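Local coordinates for protein HhaI Restriction Endonuclease (Haemophilus parahaemolyticus, PDB 6UKG) that probably cuts double-stranded DNA at the palindromic sequence GCGC, as a type II restriction endonuclease, at residues Ser30-Ile35 with Pro42-Ala47; Ala64-Asp69 with Glu91-Tyr96. All coordinates share one frame; numbering follows the deposited sequence.

Interaction 1. Residues Ser30-Ile35 with Pro42-Ala47. With nucleotides of chain B.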
loop_
_atom_site.group_PDB
_atom_site.type_symbol
_atom_site.label_atom_id
_atom_site.label_comp_id
_atom_site.label_asym_id
_atom_site.label_seq_id
_atom_site.Cartn_x
_atom_site.Cartn_y
_atom_site.Cartn_z
ATOM N N SER A 30 6.696 4.197 -1.959
ATOM C CA SER A 30 5.413 4.427 -2.611
ATOM C C SER A 30 5.547 4.970 -4.028
ATOM O O SER A 30 4.525 5.080 -4.719
ATOM C CB SER A 30 4.555 5.386 -1.778
ATOM O OG SER A 30 5.097 6.696 -1.804
ATOM N N THR A 31 6.760 5.295 -4.475
ATOM C CA THR A 31 6.961 5.957 -5.756
ATOM C C THR A 31 7.279 4.987 -6.882
ATOM O O THR A 31 7.546 5.426 -8.003
ATOM C CB THR A 31 8.089 6.989 -5.662
ATOM O OG1 THR A 31 9.343 6.317 -5.475
ATOM C CG2 THR A 31 7.850 7.949 -4.504
ATOM N N THR A 32 7.263 3.690 -6.622
ATOM C CA THR A 32 7.553 2.732 -7.680
ATOM C C THR A 32 6.891 1.406 -7.328
ATOM O O THR A 32 6.312 1.245 -6.255
ATOM C CB THR A 32 9.065 2.638 -7.911
ATOM O OG1 THR A 32 9.345 1.710 -8.951
ATOM C CG2 THR A 32 9.772 2.198 -6.677
ATOM N N SER A 33 6.938 0.474 -8.265
ATOM C CA SER A 33 6.255 -0.803 -8.120
ATOM C C SER A 33 7.249 -1.890 -7.719
ATOM O O SER A 33 8.451 -1.675 -7.704
ATOM C CB SER A 33 5.520 -1.132 -9.417
ATOM O OG SER A 33 4.572 -0.101 -9.663
ATOM N N ASP A 34 6.723 -3.085 -7.413
ATOM C CA ASP A 34 7.457 -4.040 -6.589
ATOM C C ASP A 34 8.670 -4.633 -7.295
ATOM O O ASP A 34 9.712 -4.812 -6.664
ATOM C CB ASP A 34 6.554 -5.210 -6.178
ATOM C CG ASP A 34 5.358 -4.798 -5.345
ATOM O OD1 ASP A 34 4.365 -5.467 -5.372
ATOM O OD2 ASP A 34 5.460 -3.689 -4.628
ATOM N N ILE A 35 8.530 -5.015 -8.569
ATOM C CA ILE A 35 9.538 -5.789 -9.283
ATOM C C ILE A 35 9.733 -5.155 -10.654
ATOM O O ILE A 35 8.761 -4.845 -11.332
ATOM C CB ILE A 35 9.092 -7.257 -9.432
ATOM C CG1 ILE A 35 8.850 -7.897 -8.069
ATOM C CG2 ILE A 35 10.122 -8.057 -10.210
ATOM C CD1 ILE A 35 8.146 -9.259 -8.137
ATOM N N PRO A 42 10.951 -3.248 -21.133
ATOM C CA PRO A 42 10.945 -3.191 -19.667
ATOM C C PRO A 42 9.549 -2.910 -19.133
ATOM O O PRO A 42 8.750 -2.218 -19.757
ATOM C CB PRO A 42 11.886 -2.023 -19.356
ATOM C CG PRO A 42 11.745 -1.143 -20.562
ATOM C CD PRO A 42 11.583 -2.065 -21.732
ATOM N N PHE A 43 9.276 -3.416 -17.936
ATOM C CA PHE A 43 7.999 -3.167 -17.282
ATOM C C PHE A 43 8.131 -3.609 -15.838
ATOM O O PHE A 43 9.059 -4.331 -15.464
ATOM C CB PHE A 43 6.832 -3.896 -17.968
ATOM C CG PHE A 43 7.010 -5.383 -18.071
ATOM C CD1 PHE A 43 7.511 -5.955 -19.228
ATOM C CD2 PHE A 43 6.654 -6.215 -17.034
ATOM C CE1 PHE A 43 7.658 -7.319 -19.349
ATOM C CE2 PHE A 43 6.806 -7.588 -17.150
ATOM C CZ PHE A 43 7.294 -8.137 -18.306
ATOM N N TYR A 44 7.176 -3.164 -15.042
ATOM C CA TYR A 44 7.064 -3.545 -13.653
ATOM C C TYR A 44 6.025 -4.654 -13.467
ATOM O O TYR A 44 5.092 -4.821 -14.260
ATOM C CB TYR A 44 6.685 -2.339 -12.786
ATOM C CG TYR A 44 7.779 -1.302 -12.651
ATOM C CD1 TYR A 44 8.722 -1.385 -11.629
ATOM C CD2 TYR A 44 7.878 -0.241 -13.534
ATOM C CE1 TYR A 44 9.710 -0.428 -11.492
ATOM C CE2 TYR A 44 8.887 0.708 -13.412
ATOM C CZ TYR A 44 9.773 0.612 -12.387
ATOM O OH TYR A 44 10.757 1.566 -12.263
ATOM N N ILE A 45 6.220 -5.407 -12.386
ATOM C CA ILE A 45 5.346 -6.487 -11.962
ATOM C C ILE A 45 4.973 -6.200 -10.516
ATOM O O ILE A 45 5.844 -5.883 -9.700
ATOM C CB ILE A 45 6.076 -7.839 -12.066
ATOM C CG1 ILE A 45 6.536 -8.104 -13.499
ATOM C CG2 ILE A 45 5.200 -8.969 -11.545
ATOM C CD1 ILE A 45 7.584 -9.188 -13.618
ATOM N N GLU A 46 3.696 -6.260 -10.210
ATOM C CA GLU A 46 3.230 -6.159 -8.838
ATOM C C GLU A 46 3.082 -7.550 -8.250
ATOM O O GLU A 46 2.475 -8.415 -8.860
ATOM C CB GLU A 46 1.895 -5.431 -8.774
ATOM C CG GLU A 46 1.999 -3.916 -8.724
ATOM C CD GLU A 46 2.614 -3.438 -7.421
ATOM O OE1 GLU A 46 3.731 -3.012 -7.413
ATOM O OE2 GLU A 46 1.887 -3.527 -6.321
ATOM N N ALA A 47 3.620 -7.754 -7.060
ATOM C CA ALA A 47 3.451 -8.984 -6.321
ATOM C C ALA A 47 2.374 -8.714 -5.288
ATOM O O ALA A 47 2.410 -7.687 -4.594
ATOM C CB ALA A 47 4.761 -9.400 -5.662
ATOM P P DC B 9 2.249 -2.211 -3.058
ATOM O OP1 DC B 9 3.030 -3.081 -3.969
ATOM O OP2 DC B 9 0.899 -1.794 -3.470
ATOM O "O5'" DC B 9 2.074 -2.904 -1.627
ATOM C "C5'" DC B 9 3.163 -3.625 -1.074
ATOM C "C4'" DC B 9 2.928 -3.944 0.373
ATOM O "O4'" DC B 9 2.833 -2.732 1.160
ATOM C "C3'" DC B 9 1.631 -4.664 0.697
ATOM O "O3'" DC B 9 1.701 -6.052 0.352
ATOM C "C2'" DC B 9 1.522 -4.403 2.202
ATOM C "C1'" DC B 9 2.031 -2.955 2.297
ATOM N N1 DC B 9 0.905 -1.981 2.327
ATOM C C2 DC B 9 0.335 -1.672 3.546
ATOM O O2 DC B 9 0.831 -2.159 4.571
ATOM N N3 DC B 9 -0.728 -0.857 3.588
ATOM C C4 DC B 9 -1.237 -0.355 2.467
ATOM N N4 DC B 9 -2.298 0.437 2.570
ATOM C C5 DC B 9 -0.684 -0.667 1.196
ATOM C C6 DC B 9 0.360 -1.498 1.168
ATOM P P DG B 8 0.003 2.867 -4.111
ATOM O OP1 DG B 8 0.313 2.438 -5.501
ATOM O OP2 DG B 8 -1.356 2.674 -3.560
ATOM O "O5'" DG B 8 1.025 2.081 -3.179
ATOM C "C5'" DG B 8 2.416 2.023 -3.543
ATOM C "C4'" DG B 8 3.232 1.408 -2.451
ATOM O "O4'" DG B 8 3.229 2.265 -1.284
ATOM C "C3'" DG B 8 2.739 0.068 -1.934
ATOM O "O3'" DG B 8 3.189 -0.959 -2.777
ATOM C "C2'" DG B 8 3.350 0.025 -0.539
ATOM C "C1'" DG B 8 3.218 1.441 -0.101
ATOM N N9 DG B 8 2.032 1.804 0.657
ATOM C C8 DG B 8 0.879 2.380 0.172
ATOM N N7 DG B 8 0.043 2.734 1.113
ATOM C C5 DG B 8 0.708 2.398 2.290
ATOM C C6 DG B 8 0.335 2.585 3.645
ATOM O O6 DG B 8 -0.668 3.133 4.110
ATOM N N1 DG B 8 1.301 2.121 4.506
ATOM C C2 DG B 8 2.459 1.533 4.139
ATOM N N2 DG B 8 3.253 1.105 5.128
ATOM N N3 DG B 8 2.825 1.339 2.884
ATOM C C4 DG B 8 1.920 1.822 2.016
ATOM P P DC B 7 -2.461 9.126 -3.180
ATOM O OP1 DC B 7 -2.451 9.402 -4.631
ATOM O OP2 DC B 7 -3.705 8.823 -2.462
ATOM O "O5'" DC B 7 -1.449 7.931 -2.868
ATOM C "C5'" DC B 7 -0.204 7.907 -3.563
ATOM C "C4'" DC B 7 0.584 6.665 -3.239
ATOM O "O4'" DC B 7 1.127 6.773 -1.898
ATOM C "C3'" DC B 7 -0.226 5.378 -3.265
ATOM O "O3'" DC B 7 0.512 4.381 -3.973
ATOM C "C2'" DC B 7 -0.419 5.049 -1.804
ATOM C "C1'" DC B 7 0.858 5.607 -1.185
ATOM N N1 DC B 7 0.737 5.912 0.249
ATOM C C2 DC B 7 1.708 5.468 1.155
ATOM O O2 DC B 7 2.689 4.839 0.743
ATOM N N3 DC B 7 1.533 5.732 2.475
ATOM C C4 DC B 7 0.456 6.396 2.889
ATOM N N4 DC B 7 0.315 6.597 4.193
ATOM C C5 DC B 7 -0.512 6.895 1.985
ATOM C C6 DC B 7 -0.332 6.633 0.690
HETATM O O HOH W 1 11.762 1.591 -9.684
HETATM O O HOH W 2 2.984 0.156 -7.144
#
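I35 and I45 face each other as a hydrogen-bonded antiparallel pair that joins the start of strand 35-37, at the end of segment 30-35, to strand 43-47. I45 N reaches I35 O at 2.8 Å with an angle of 161° at the hydrogen, whereas the return bond from I35 N to I45 O is bent and weak. The same I35 O also receives the CA-H of Y44.

Side-chain oxygens extend this grip toward the DNA. A47 N donates to the anti lone pair of D34 OD1 at 2.9 Å, while D34 N donates to E46 OE1 at 3.0 Å, meeting it nearly along the C-O axis. The glutamate chain, bent at chi2 (-67°), brings its carboxylate back across that of D34, with the two planes 42° apart. The second oxygens of both acids converge on one phosphate oxygen: D34 OD2 lies 2.6 Å and E46 OE2 2.7 Å from OP1 of DC9 of chain B. The spacing of D34, E46 and K48 is consistent with the PD-(D/E)XK nuclease motif, which would place this phosphate at the active site.

Y44 and T32 cross at about a right angle, T32 OG1 standing 3.3 Å from Y44 CE1, and a water bridges T32 OG1 to Y44 OH. I35 CD1 touches A47 CB at 4.2 Å.

I35 and A47 pack against helix 3-18, F43 and I45 meet F252 of helix 242-255, and strand 126-132 runs parallel to strand 43-47 as its next neighbour in the mixed sheet.

Interaction 2. Residues Ala64-Asp69 with Glu91-Tyr96; sequences AEYKFD and ENFSEY
Y66 presents its backbone to the face of the F93 ring at a G1 beta bulge, where Y66 and K67 both oppose N62 in the hairpin formed by strands 51-62 and 67-70. Y66 has a left-handed backbone conformation, as the first position of such a bulge does. Across the contact, the short, weakly bonded helix about 93-96 follows helix 80-91, and F93 is its principal contact residue.

Contacts between backbone and ring come first. With CG anti to the backbone N (chi1 -172°), the F93 ring lies along the bulge. Y66 CA sits 3.7 Å from the centroid of the F93 ring, 11° off the normal, in a CH-pi contact. Y66 C and K67 N lie over a ring face as well, nearer the rim, and K67 O approaches F93 CE1 at 3.4 Å.

The remaining contacts are between side chains. The rings of F68 and F93 meet obliquely, with planes 53° apart and centroids separated by 5.2 Å; F93 CE1 stands over one face of F68 toward its rim. The Y66 ring receives F93 CD2 at its edge, near its plane, 4.0 Å from Y66 CD1.

P61 and L59 of strand 51-62, M89 of helix 80-91 and the ring of Y154 also pack on F68, and the hydroxyl of Y96 is bonded to I105 O. At the far end of the F68 ring, F68 CZ touches Y96 CB at 3.5 Å.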
loop_
_atom_site.group_PDB
_atom_site.type_symbol
_atom_site.label_atom_id
_atom_site.label_comp_id
_atom_site.label_asym_id
_atom_site.label_seq_id
_atom_site.Cartn_x
_atom_site.Cartn_y
_atom_site.Cartn_z
ATOM N N ALA A 64 -19.380 22.626 2.089
ATOM C CA ALA A 64 -20.110 23.767 1.548
ATOM C C ALA A 64 -20.811 23.419 0.235
ATOM O O ALA A 64 -21.888 23.956 -0.056
ATOM C CB ALA A 64 -19.158 24.951 1.375
ATOM N N GLU A 65 -20.233 22.514 -0.552
ATOM C CA GLU A 65 -20.769 22.119 -1.848
ATOM C C GLU A 65 -21.410 20.736 -1.836
ATOM O O GLU A 65 -21.979 20.324 -2.856
ATOM C CB GLU A 65 -19.638 22.125 -2.884
ATOM C CG GLU A 65 -19.138 23.504 -3.216
ATOM C CD GLU A 65 -19.539 23.914 -4.604
ATOM O OE1 GLU A 65 -18.931 23.414 -5.577
ATOM O OE2 GLU A 65 -20.492 24.708 -4.724
ATOM N N TYR A 66 -21.324 20.009 -0.728
ATOM C CA TYR A 66 -21.928 18.680 -0.610
ATOM C C TYR A 66 -21.400 17.728 -1.684
ATOM O O TYR A 66 -22.145 16.982 -2.321
ATOM C CB TYR A 66 -23.453 18.764 -0.611
ATOM C CG TYR A 66 -24.001 19.695 0.451
ATOM C CD1 TYR A 66 -24.180 19.261 1.756
ATOM C CD2 TYR A 66 -24.339 21.011 0.147
ATOM C CE1 TYR A 66 -24.685 20.109 2.732
ATOM C CE2 TYR A 66 -24.847 21.863 1.114
ATOM C CZ TYR A 66 -25.012 21.409 2.406
ATOM O OH TYR A 66 -25.514 22.256 3.368
ATOM N N LYS A 67 -20.079 17.738 -1.863
ATOM C CA LYS A 67 -19.442 16.836 -2.805
ATOM C C LYS A 67 -18.021 16.552 -2.348
ATOM O O LYS A 67 -17.514 17.166 -1.407
ATOM C CB LYS A 67 -19.439 17.435 -4.217
ATOM C CG LYS A 67 -18.578 18.678 -4.321
ATOM C CD LYS A 67 -18.819 19.448 -5.629
ATOM C CE LYS A 67 -18.160 18.769 -6.820
ATOM N NZ LYS A 67 -18.391 19.496 -8.108
ATOM N N PHE A 68 -17.373 15.622 -3.042
ATOM C CA PHE A 68 -15.989 15.283 -2.759
ATOM C C PHE A 68 -15.057 15.908 -3.781
ATOM O O PHE A 68 -15.372 15.972 -4.972
ATOM C CB PHE A 68 -15.794 13.764 -2.714
ATOM C CG PHE A 68 -16.418 13.162 -1.509
ATOM C CD1 PHE A 68 -15.713 13.103 -0.316
ATOM C CD2 PHE A 68 -17.738 12.741 -1.533
ATOM C CE1 PHE A 68 -16.293 12.606 0.819
ATOM C CE2 PHE A 68 -18.330 12.248 -0.395
ATOM C CZ PHE A 68 -17.603 12.189 0.789
ATOM N N ASP A 69 -13.922 16.396 -3.291
ATOM C CA ASP A 69 -12.859 16.936 -4.113
ATOM C C ASP A 69 -11.698 15.952 -4.145
ATOM O O ASP A 69 -11.312 15.385 -3.115
ATOM C CB ASP A 69 -12.351 18.280 -3.556
ATOM C CG ASP A 69 -13.407 19.387 -3.592
ATOM O OD1 ASP A 69 -13.398 20.228 -2.744
ATOM O OD2 ASP A 69 -14.312 19.372 -4.556
ATOM N N GLU A 91 -23.144 12.181 -4.921
ATOM C CA GLU A 91 -24.599 12.105 -4.967
ATOM C C GLU A 91 -25.178 11.458 -3.715
ATOM O O GLU A 91 -26.353 11.678 -3.403
ATOM C CB GLU A 91 -25.045 11.390 -6.245
ATOM C CG GLU A 91 -24.626 12.151 -7.490
ATOM C CD GLU A 91 -25.147 11.555 -8.776
ATOM O OE1 GLU A 91 -25.405 10.394 -8.827
ATOM O OE2 GLU A 91 -25.306 12.387 -9.801
ATOM N N ASN A 92 -24.373 10.706 -2.978
ATOM C CA ASN A 92 -24.740 10.116 -1.693
ATOM C C ASN A 92 -23.930 10.752 -0.569
ATOM O O ASN A 92 -23.464 10.067 0.344
ATOM C CB ASN A 92 -24.543 8.602 -1.735
ATOM C CG ASN A 92 -25.488 7.934 -2.693
ATOM O OD1 ASN A 92 -26.637 7.696 -2.345
ATOM N ND2 ASN A 92 -25.032 7.662 -3.917
ATOM N N PHE A 93 -23.789 12.083 -0.614
ATOM C CA PHE A 93 -22.833 12.768 0.248
ATOM C C PHE A 93 -23.092 12.477 1.717
ATOM O O PHE A 93 -22.146 12.244 2.479
ATOM C CB PHE A 93 -22.877 14.276 -0.013
ATOM C CG PHE A 93 -21.796 15.062 0.694
ATOM C CD1 PHE A 93 -20.486 14.990 0.272
ATOM C CD2 PHE A 93 -22.096 15.883 1.760
ATOM C CE1 PHE A 93 -19.485 15.699 0.917
ATOM C CE2 PHE A 93 -21.098 16.608 2.407
ATOM C CZ PHE A 93 -19.797 16.521 1.977
ATOM N N SER A 94 -24.358 12.481 2.140
ATOM C CA SER A 94 -24.640 12.299 3.558
ATOM C C SER A 94 -24.182 10.934 4.058
ATOM O O SER A 94 -23.914 10.774 5.255
ATOM C CB SER A 94 -26.129 12.502 3.828
ATOM O OG SER A 94 -26.873 11.528 3.141
ATOM N N GLU A 95 -24.086 9.944 3.168
ATOM C CA GLU A 95 -23.622 8.618 3.552
ATOM C C GLU A 95 -22.109 8.536 3.685
ATOM O O GLU A 95 -21.616 7.610 4.343
ATOM C CB GLU A 95 -24.093 7.582 2.527
ATOM N N TYR A 96 -21.359 9.453 3.062
ATOM C CA TYR A 96 -19.907 9.373 3.059
ATOM C C TYR A 96 -19.220 10.549 3.744
ATOM O O TYR A 96 -18.010 10.484 3.974
ATOM C CB TYR A 96 -19.363 9.233 1.621
ATOM C CG TYR A 96 -19.730 7.906 1.005
ATOM C CD1 TYR A 96 -18.963 6.764 1.249
ATOM C CD2 TYR A 96 -20.855 7.778 0.213
ATOM C CE1 TYR A 96 -19.332 5.546 0.731
ATOM C CE2 TYR A 96 -21.211 6.559 -0.329
ATOM C CZ TYR A 96 -20.451 5.455 -0.062
ATOM O OH TYR A 96 -20.841 4.265 -0.599
#

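The two contacts lie about 34 Å apart between centres, with nearest atoms about 19 Å from each other, and they hold different elements. Interaction 1 is a buried contact inside the mixed sheet, where main-chain bonds join the segments and two neighbouring carboxylates face a DNA phosphate. Interaction 2 lies farther from the centre of the chain, at the outermost strand of the antiparallel sheet, and combines buried phenylalanines with exposed Y66 and K67. Its chemistry is aromatic and apolar, with no hydrogen bond between its segments. Strand 51-62 follows segment 42-47 closely in sequence and leads into the hairpin of 64-69, linking the two places along the chain.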